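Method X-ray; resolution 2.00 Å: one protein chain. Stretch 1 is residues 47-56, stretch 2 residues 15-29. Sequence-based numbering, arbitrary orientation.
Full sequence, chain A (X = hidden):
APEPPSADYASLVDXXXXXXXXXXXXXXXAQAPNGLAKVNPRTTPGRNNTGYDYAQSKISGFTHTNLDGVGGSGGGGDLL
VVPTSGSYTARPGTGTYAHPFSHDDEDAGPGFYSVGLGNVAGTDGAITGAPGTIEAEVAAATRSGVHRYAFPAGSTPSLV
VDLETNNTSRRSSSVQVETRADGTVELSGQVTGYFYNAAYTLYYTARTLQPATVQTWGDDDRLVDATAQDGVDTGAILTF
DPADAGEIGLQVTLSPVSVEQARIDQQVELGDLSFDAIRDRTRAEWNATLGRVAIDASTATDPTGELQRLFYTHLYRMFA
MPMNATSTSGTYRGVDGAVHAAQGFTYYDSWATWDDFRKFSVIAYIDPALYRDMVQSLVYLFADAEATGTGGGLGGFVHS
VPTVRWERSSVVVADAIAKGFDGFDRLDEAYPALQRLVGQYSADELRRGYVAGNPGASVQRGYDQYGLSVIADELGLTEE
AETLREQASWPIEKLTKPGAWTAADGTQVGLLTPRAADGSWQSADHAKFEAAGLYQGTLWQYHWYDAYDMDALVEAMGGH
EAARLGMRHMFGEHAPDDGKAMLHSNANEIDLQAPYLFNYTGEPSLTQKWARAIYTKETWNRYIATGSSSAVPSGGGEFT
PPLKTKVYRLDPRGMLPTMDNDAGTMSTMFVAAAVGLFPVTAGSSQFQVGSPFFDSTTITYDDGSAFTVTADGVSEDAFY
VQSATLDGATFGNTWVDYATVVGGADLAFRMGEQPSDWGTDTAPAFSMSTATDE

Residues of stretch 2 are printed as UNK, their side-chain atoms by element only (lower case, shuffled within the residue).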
# COMPACT_ATOMS: atom_id res chain seq x y z
N ARG A 47 -1.02 -19.43 5.35
CA ARG A 47 -0.82 -18.04 5.68
C ARG A 47 -1.30 -17.21 4.50
O ARG A 47 -1.46 -17.75 3.39
CB ARG A 47 0.67 -17.75 5.96
CG ARG A 47 1.66 -18.06 4.79
CD ARG A 47 3.08 -17.75 5.20
NE ARG A 47 4.08 -17.86 4.13
CZ ARG A 47 4.38 -16.90 3.24
NH1 ARG A 47 3.76 -15.74 3.23
NH2 ARG A 47 5.32 -17.13 2.35
N ASN A 48 -1.52 -15.92 4.70
CA ASN A 48 -1.56 -15.02 3.56
C ASN A 48 -0.13 -14.53 3.22
O ASN A 48 0.84 -15.02 3.80
CB ASN A 48 -2.63 -13.91 3.70
CG ASN A 48 -2.20 -12.75 4.58
OD1 ASN A 48 -1.10 -12.71 5.13
ND2 ASN A 48 -3.09 -11.77 4.70
N ASN A 49 0.01 -13.62 2.28
CA ASN A 49 1.35 -13.17 1.88
C ASN A 49 2.13 -12.54 3.04
O ASN A 49 3.36 -12.60 3.06
CB ASN A 49 1.30 -12.22 0.67
CG ASN A 49 0.77 -12.90 -0.57
OD1 ASN A 49 0.40 -12.23 -1.55
ND2 ASN A 49 0.71 -14.22 -0.54
N THR A 50 1.41 -11.98 4.01
CA THR A 50 2.09 -11.35 5.15
C THR A 50 2.56 -12.35 6.19
O THR A 50 3.43 -12.04 6.99
CB THR A 50 1.24 -10.29 5.85
OG1 THR A 50 0.26 -10.90 6.71
CG2 THR A 50 0.58 -9.35 4.81
N GLY A 51 1.96 -13.54 6.18
CA GLY A 51 2.30 -14.57 7.16
C GLY A 51 1.16 -14.93 8.09
O GLY A 51 1.33 -15.80 8.93
N TYR A 52 0.01 -14.27 7.93
CA TYR A 52 -1.19 -14.58 8.75
C TYR A 52 -2.44 -14.76 7.89
O TYR A 52 -2.86 -13.84 7.18
CB TYR A 52 -1.41 -13.46 9.77
CG TYR A 52 -2.64 -13.58 10.65
CD1 TYR A 52 -3.91 -13.23 10.17
CD2 TYR A 52 -2.52 -13.99 11.97
CE1 TYR A 52 -5.04 -13.33 10.98
CE2 TYR A 52 -3.63 -14.08 12.80
CZ TYR A 52 -4.89 -13.74 12.30
OH TYR A 52 -5.98 -13.84 13.14
N ASP A 53 -3.02 -15.95 7.93
CA ASP A 53 -4.33 -16.17 7.31
C ASP A 53 -5.39 -16.36 8.38
O ASP A 53 -5.32 -17.33 9.18
CB ASP A 53 -4.29 -17.36 6.34
CG ASP A 53 -5.69 -17.82 5.89
OD1 ASP A 53 -6.68 -17.05 6.01
OD2 ASP A 53 -5.79 -18.97 5.43
N TYR A 54 -6.39 -15.47 8.40
CA TYR A 54 -7.48 -15.49 9.42
C TYR A 54 -8.17 -16.86 9.55
O TYR A 54 -8.64 -17.23 10.64
CB TYR A 54 -8.54 -14.41 9.14
CG TYR A 54 -9.46 -14.11 10.32
CD1 TYR A 54 -10.67 -14.81 10.51
CD2 TYR A 54 -9.10 -13.16 11.29
CE1 TYR A 54 -11.50 -14.53 11.62
CE2 TYR A 54 -9.92 -12.88 12.40
CZ TYR A 54 -11.10 -13.57 12.55
OH TYR A 54 -11.89 -13.28 13.64
N ALA A 55 -8.25 -17.58 8.43
CA ALA A 55 -8.98 -18.85 8.40
C ALA A 55 -8.24 -19.96 9.13
O ALA A 55 -8.85 -21.01 9.39
CB ALA A 55 -9.28 -19.28 6.95
N GLN A 56 -6.97 -19.74 9.50
CA GLN A 56 -6.16 -20.78 10.15
C GLN A 56 -6.44 -20.90 11.66
O GLN A 56 -7.19 -20.10 12.23
CB GLN A 56 -4.67 -20.56 9.91
CG GLN A 56 -4.26 -20.46 8.46
CD GLN A 56 -4.48 -21.73 7.69
OE1 GLN A 56 -4.00 -22.80 8.07
NE2 GLN A 56 -5.19 -21.63 6.57
N UNK A 15 -8.02 -4.21 12.60
CA UNK A 15 -6.78 -4.67 11.95
C UNK A 15 -6.91 -6.06 11.30
O UNK A 15 -5.99 -6.53 10.64
c UNK A 15 -5.54 -4.64 12.89
c UNK A 15 -5.29 -3.24 13.46
c UNK A 15 -5.65 -5.69 14.00
N UNK A 16 -8.05 -6.72 11.48
CA UNK A 16 -8.25 -8.04 10.88
C UNK A 16 -8.90 -7.98 9.51
O UNK A 16 -8.91 -8.96 8.78
c UNK A 16 -7.89 -9.16 15.41
c UNK A 16 -9.03 -8.95 11.82
c UNK A 16 -8.61 -8.82 14.27
c UNK A 16 -8.26 -9.34 13.04
c UNK A 16 -6.45 -10.57 14.08
c UNK A 16 -7.18 -10.22 12.95
c UNK A 16 -6.81 -10.04 15.32
N UNK A 17 -9.41 -6.80 9.16
CA UNK A 17 -9.98 -6.62 7.84
C UNK A 17 -8.92 -6.87 6.79
O UNK A 17 -7.85 -6.26 6.82
c UNK A 17 -10.85 -4.88 6.19
c UNK A 17 -11.91 -5.16 8.50
c UNK A 17 -10.61 -5.22 7.69
N UNK A 18 -9.22 -7.78 5.87
CA UNK A 18 -8.30 -8.12 4.79
C UNK A 18 -7.24 -9.17 5.12
O UNK A 18 -6.34 -9.41 4.31
N UNK A 19 -7.34 -9.81 6.29
CA UNK A 19 -6.34 -10.80 6.75
C UNK A 19 -6.70 -12.27 6.47
O UNK A 19 -5.97 -13.18 6.85
c UNK A 19 -6.04 -10.64 8.26
o UNK A 19 -7.22 -10.95 9.02
c UNK A 19 -5.54 -9.20 8.59
N UNK A 20 -7.84 -12.49 5.80
CA UNK A 20 -8.21 -13.86 5.40
C UNK A 20 -7.72 -14.18 3.99
O UNK A 20 -7.89 -13.38 3.07
c UNK A 20 -10.15 -15.55 5.16
c UNK A 20 -11.47 -15.96 5.79
o UNK A 20 -11.90 -15.29 6.75
o UNK A 20 -12.07 -16.96 5.35
c UNK A 20 -9.73 -14.09 5.49
N UNK A 21 -7.07 -15.33 3.85
CA UNK A 21 -6.82 -15.96 2.54
C UNK A 21 -6.30 -14.99 1.51
O UNK A 21 -5.38 -14.25 1.80
N UNK A 22 -6.91 -14.99 0.33
CA UNK A 22 -6.52 -14.11 -0.77
C UNK A 22 -7.50 -12.93 -0.91
O UNK A 22 -7.90 -12.59 -2.02
o UNK A 22 -5.72 -14.57 -4.35
c UNK A 22 -5.62 -14.18 -3.17
c UNK A 22 -6.42 -14.91 -2.09
o UNK A 22 -4.87 -13.22 -2.86
N UNK A 23 -7.87 -12.32 0.22
CA UNK A 23 -8.87 -11.24 0.23
C UNK A 23 -8.27 -9.90 0.71
O UNK A 23 -8.86 -9.18 1.51
c UNK A 23 -12.26 -15.10 -0.44
c UNK A 23 -11.93 -12.69 -0.35
c UNK A 23 -10.49 -14.12 0.93
c UNK A 23 -10.86 -12.83 0.53
c UNK A 23 -10.12 -11.62 1.05
c UNK A 23 -12.64 -13.81 -0.84
c UNK A 23 -11.17 -15.25 0.46
N UNK A 24 -7.08 -9.58 0.20
CA UNK A 24 -6.45 -8.31 0.54
C UNK A 24 -4.96 -8.39 0.84
O UNK A 24 -4.23 -7.45 0.54
N UNK A 25 -4.52 -9.50 1.42
CA UNK A 25 -3.12 -9.71 1.83
C UNK A 25 -2.59 -8.67 2.80
O UNK A 25 -1.44 -8.27 2.71
o UNK A 25 -2.07 -12.33 0.76
c UNK A 25 -2.34 -11.35 0.06
c UNK A 25 -2.20 -9.94 0.62
n UNK A 25 -2.75 -11.47 -1.20
N UNK A 26 -3.45 -8.22 3.72
CA UNK A 26 -3.05 -7.34 4.80
C UNK A 26 -2.77 -8.12 6.09
O UNK A 26 -3.09 -9.32 6.20
o UNK A 26 -5.10 -4.67 3.62
o UNK A 26 -2.88 -4.74 3.65
c UNK A 26 -4.03 -5.14 4.03
c UNK A 26 -4.11 -6.27 5.04
N UNK A 27 -2.19 -7.44 7.06
CA UNK A 27 -1.71 -8.09 8.27
C UNK A 27 -2.37 -7.51 9.53
O UNK A 27 -2.67 -6.32 9.58
c UNK A 27 0.30 -6.51 8.58
c UNK A 27 2.16 -6.35 6.54
s UNK A 27 2.09 -6.37 8.35
c UNK A 27 -0.19 -7.95 8.37
N UNK A 28 -2.57 -8.35 10.56
CA UNK A 28 -3.00 -7.81 11.85
C UNK A 28 -1.82 -7.32 12.71
O UNK A 28 -2.02 -6.94 13.86
c UNK A 28 -2.82 -10.17 12.02
c UNK A 28 -3.67 -9.01 12.50
c UNK A 28 -2.43 -9.82 10.60
N UNK A 29 -0.62 -7.32 12.14
CA UNK A 29 0.63 -6.99 12.87
C UNK A 29 0.59 -5.73 13.71
O UNK A 29 0.02 -4.70 13.30
c UNK A 29 1.80 -6.90 11.88
O HOH W 1 -5.33 -11.66 3.02

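Position 15 carries three carbons, one bearing the other two, and stays clear of stretch 1: Val15. Position 16 has one carbon and then a six-carbon ring, with the edge of the Tyr54 ring turned toward its face, offset, centroids 5.7 Å apart: Phe16. Position 17 is another carbon carrying two carbons, its CA-to-CB bond pointing away: Val17. Position 18 has no side-chain atoms, and at its backbone angles a CB would jam against the preceding carbonyl: Gly18.

At position 19 one carbon carries an oxygen and a carbon; the oxygen lies at the edge of the Tyr52 ring. This is Thr19, whose OG1 donates to Phe16 O at 2.6 Å, across the type II turn they bound. Its backbone O accepts from Tyr54 N at 2.8 Å. Position 20 shows three carbons, the third with two oxygens, running beside Tyr54 and Ala55: Glu20, with CB 3.9 Å from Tyr54 CB. Position 21 is bare, with a positive phi, and its N donates to Asp53 OD1 at 2.8 Å: Gly21.

Position 22 has two carbons, the second with two oxygens, and no contact across: Asp22. Position 23, one carbon and a six-carbon ring, has none either: Phe23. Position 24 has no side chain; a CB there would be crowded by Gly18 O: Gly24.

At position 25 the second of two carbons holds one oxygen and one nitrogen, an amide, and the oxygen faces Asn49 N: Asn25, with OD1 accepting from Asn49 N at 2.9 Å. Position 26 again ends in two oxygens on its second carbon, and its CA-to-CB bond points away: Asp26, which contributes its backbone O to Asn48 ND2 at 2.9 Å. Position 27 is an unbranched chain of two carbons, sulfur and carbon: Met27, with CB 3.4 Å from Thr50 OG1. Position 28 closes three carbons onto its own N, over a Tyr52 ring face: Pro28. Position 29 has a single carbon and no contact: Ala29.

Of the four hydrogen bonds across, three join a side chain to a backbone group and one is purely backbone. Asn48 OD1 accepts from Thr50 N and Thr50 OG1, both at 2.8 Å, within its own turn, while ND2 reaches across. Asp53 OD1 likewise takes Ala55 N at 2.9 Å besides Gly21 N. A water accepts from Asn48 ND2 and Asn25 N, both 2.8 Å from its O. Packing completes the contact: Pro28 CG sits 3.6 Å from the Tyr52 ring centroid, and Phe16 meets both tyrosines.

Stretch 2 (15-29) VFVGTEGDFGNDMPA
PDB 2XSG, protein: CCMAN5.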